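Probable branched-chain amino acid ABC transporter, amino acid binding protein (Thermus thermophilus, PDB 3LKB) binds valine and probably delivers branched-chain amino acids to an ABC transporter for uptake into the cell. Local coordinates at residues S153-A158 and V203-A208. The protein carries 2 engineered substitutions. Numbering follows the deposited sequence.
With VAL (valine), chain C.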
loop_
_atom_site.group_PDB
_atom_site.type_symbol
_atom_site.label_atom_id
_atom_site.label_comp_id
_atom_site.label_asym_id
_atom_site.label_seq_id
_atom_site.Cartn_x
_atom_site.Cartn_y
_atom_site.Cartn_z
ATOM N N SER A 153 -7.171 13.205 12.286
ATOM C CA SER A 153 -6.403 12.441 13.247
ATOM C C SER A 153 -5.601 13.428 13.975
ATOM O O SER A 153 -5.522 14.574 13.563
ATOM C CB SER A 153 -5.443 11.464 12.551
ATOM O OG SER A 153 -4.683 12.132 11.571
ATOM N N PRO A 154 -4.975 12.983 15.059
ATOM C CA PRO A 154 -3.950 13.761 15.757
ATOM C C PRO A 154 -2.931 14.337 14.751
ATOM O O PRO A 154 -2.479 15.455 14.907
ATOM C CB PRO A 154 -3.270 12.705 16.659
ATOM C CG PRO A 154 -4.364 11.670 16.922
ATOM C CD PRO A 154 -5.181 11.629 15.638
ATOM N N PHE A 155 -2.542 13.561 13.736
ATOM C CA PHE A 155 -1.658 14.056 12.640
ATOM C C PHE A 155 -2.194 15.302 11.885
ATOM O O PHE A 155 -1.467 16.295 11.667
ATOM C CB PHE A 155 -1.333 12.902 11.694
ATOM C CG PHE A 155 -1.024 13.305 10.247
ATOM C CD1 PHE A 155 0.033 14.173 9.936
ATOM C CD2 PHE A 155 -1.749 12.729 9.194
ATOM C CE1 PHE A 155 0.353 14.466 8.590
ATOM C CE2 PHE A 155 -1.435 13.012 7.864
ATOM C CZ PHE A 155 -0.386 13.898 7.558
ATOM N N GLY A 156 -3.409 15.274 11.417
ATOM C CA GLY A 156 -4.008 16.440 10.848
ATOM C C GLY A 156 -4.175 17.601 11.768
ATOM O O GLY A 156 -3.967 18.683 11.414
ATOM N N ARG A 157 -4.569 17.323 12.981
ATOM C CA ARG A 157 -4.781 18.363 13.950
ATOM C C ARG A 157 -3.521 18.969 14.551
ATOM O O ARG A 157 -3.579 20.005 15.053
ATOM C CB ARG A 157 -5.776 17.907 15.007
ATOM C CG ARG A 157 -7.062 17.581 14.378
ATOM C CD ARG A 157 -8.144 17.116 15.243
ATOM N NE ARG A 157 -7.959 15.802 15.767
ATOM C CZ ARG A 157 -8.553 14.693 15.379
ATOM N NH1 ARG A 157 -9.365 14.662 14.385
ATOM N NH2 ARG A 157 -8.278 13.598 16.014
ATOM N N ALA A 158 -2.394 18.312 14.468
ATOM C CA ALA A 158 -1.149 18.777 15.044
ATOM C C ALA A 158 -0.794 20.265 14.967
ATOM O O ALA A 158 -0.474 20.853 15.940
ATOM C CB ALA A 158 -0.018 17.966 14.518
ATOM N N VAL A 203 -4.700 26.005 3.195
ATOM C CA VAL A 203 -3.503 25.330 3.662
ATOM C C VAL A 203 -3.867 23.919 4.053
ATOM O O VAL A 203 -4.789 23.727 4.833
ATOM C CB VAL A 203 -2.921 26.041 4.875
ATOM C CG1 VAL A 203 -1.789 25.216 5.501
ATOM C CG2 VAL A 203 -2.449 27.408 4.456
ATOM N N HIS A 204 -3.122 22.942 3.533
ATOM C CA HIS A 204 -3.399 21.516 3.823
ATOM C C HIS A 204 -2.419 20.870 4.790
ATOM O O HIS A 204 -1.215 21.043 4.677
ATOM C CB HIS A 204 -3.316 20.718 2.530
ATOM C CG HIS A 204 -4.450 20.963 1.581
ATOM N ND1 HIS A 204 -4.464 22.017 0.682
ATOM C CD2 HIS A 204 -5.610 20.289 1.387
ATOM C CE1 HIS A 204 -5.561 21.958 -0.050
ATOM N NE2 HIS A 204 -6.273 20.921 0.358
ATOM N N GLN A 205 -2.934 20.067 5.712
ATOM C CA GLN A 205 -2.097 19.154 6.486
ATOM C C GLN A 205 -2.621 17.753 6.279
ATOM O O GLN A 205 -3.576 17.312 6.916
ATOM C CB GLN A 205 -2.142 19.516 7.969
ATOM C CG GLN A 205 -1.615 18.441 8.919
ATOM C CD GLN A 205 -0.062 18.254 8.908
ATOM O OE1 GLN A 205 0.633 18.659 7.978
ATOM N NE2 GLN A 205 0.460 17.601 9.948
ATOM N N ASN A 206 -1.967 17.001 5.423
ATOM C CA ASN A 206 -2.529 15.731 5.027
ATOM C C ASN A 206 -1.470 14.900 4.329
ATOM O O ASN A 206 -0.325 15.356 4.203
ATOM C CB ASN A 206 -3.668 16.050 4.064
ATOM C CG ASN A 206 -4.873 15.155 4.260
ATOM O OD1 ASN A 206 -4.723 13.982 4.594
ATOM N ND2 ASN A 206 -6.077 15.708 4.064
ATOM N N VAL A 207 -1.824 13.690 3.890
ATOM C CA VAL A 207 -1.002 12.984 2.929
ATOM C C VAL A 207 -1.526 13.421 1.582
ATOM O O VAL A 207 -2.519 14.151 1.522
ATOM C CB VAL A 207 -1.033 11.440 3.036
ATOM C CG1 VAL A 207 -0.047 10.946 4.139
ATOM C CG2 VAL A 207 -2.483 10.920 3.237
ATOM N N ALA A 208 -0.864 12.969 0.523
ATOM C CA ALA A 208 -1.096 13.482 -0.803
ATOM C C ALA A 208 -2.434 13.104 -1.489
ATOM O O ALA A 208 -2.940 13.898 -2.263
ATOM C CB ALA A 208 0.087 13.142 -1.700
HETATM N N VAL C . 1.382 10.653 8.598
HETATM C CA VAL C . 2.287 11.163 9.699
HETATM C C VAL C . 3.354 10.209 10.111
HETATM O O VAL C . 4.411 10.359 9.539
HETATM C CB VAL C . 1.557 11.510 10.976
HETATM C CG1 VAL C . 0.990 10.342 11.624
HETATM C CG2 VAL C . 2.475 12.107 11.846
#
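The Phe155 ring meets the bound valine on one face: the ligand N lies 3.6 Å above the ring plane, over its centre, and the ligand CB rests against CG and CD1. At the ring edge, in plane, sits the backbone N of Val207. CZ comes within 3.6 Å of the carbonyl carbon of Asn206. The Gln205 amide approaches the ring obliquely, its plane turned 53° from the ring plane, and NE2 stands 3.4 Å from Phe155 CE1. The same NE2 donates to the backbone O of Phe155, at 2.9 Å and nearly straight (161°). This oxygen lies close to the amide plane of Gln205. Gln205 CG is anti to the backbone N (chi1 165°) and packs against Gly156 O at 3.4 Å; the bend at chi2 then sets CD beside Phe155 CE1. Nearby, Asn206 OD1 accepts from Val207 N, and its ND2 bonds Val180 O.

The contact joins helix 154-157, after strand 145-150, to the C-terminal end of the adjacent parallel strand 201-205. In periplasmic binding proteins such strand ends line the cleft between two lobes. An alanine in place of Phe155 would probably leave the ligand N without this ring face beneath it and open a gap beside Asn206. A buried amide ties the helix backbone to the strand, while the ring offers the ligand ammonium group a pi face, consistent with cation-pi attraction.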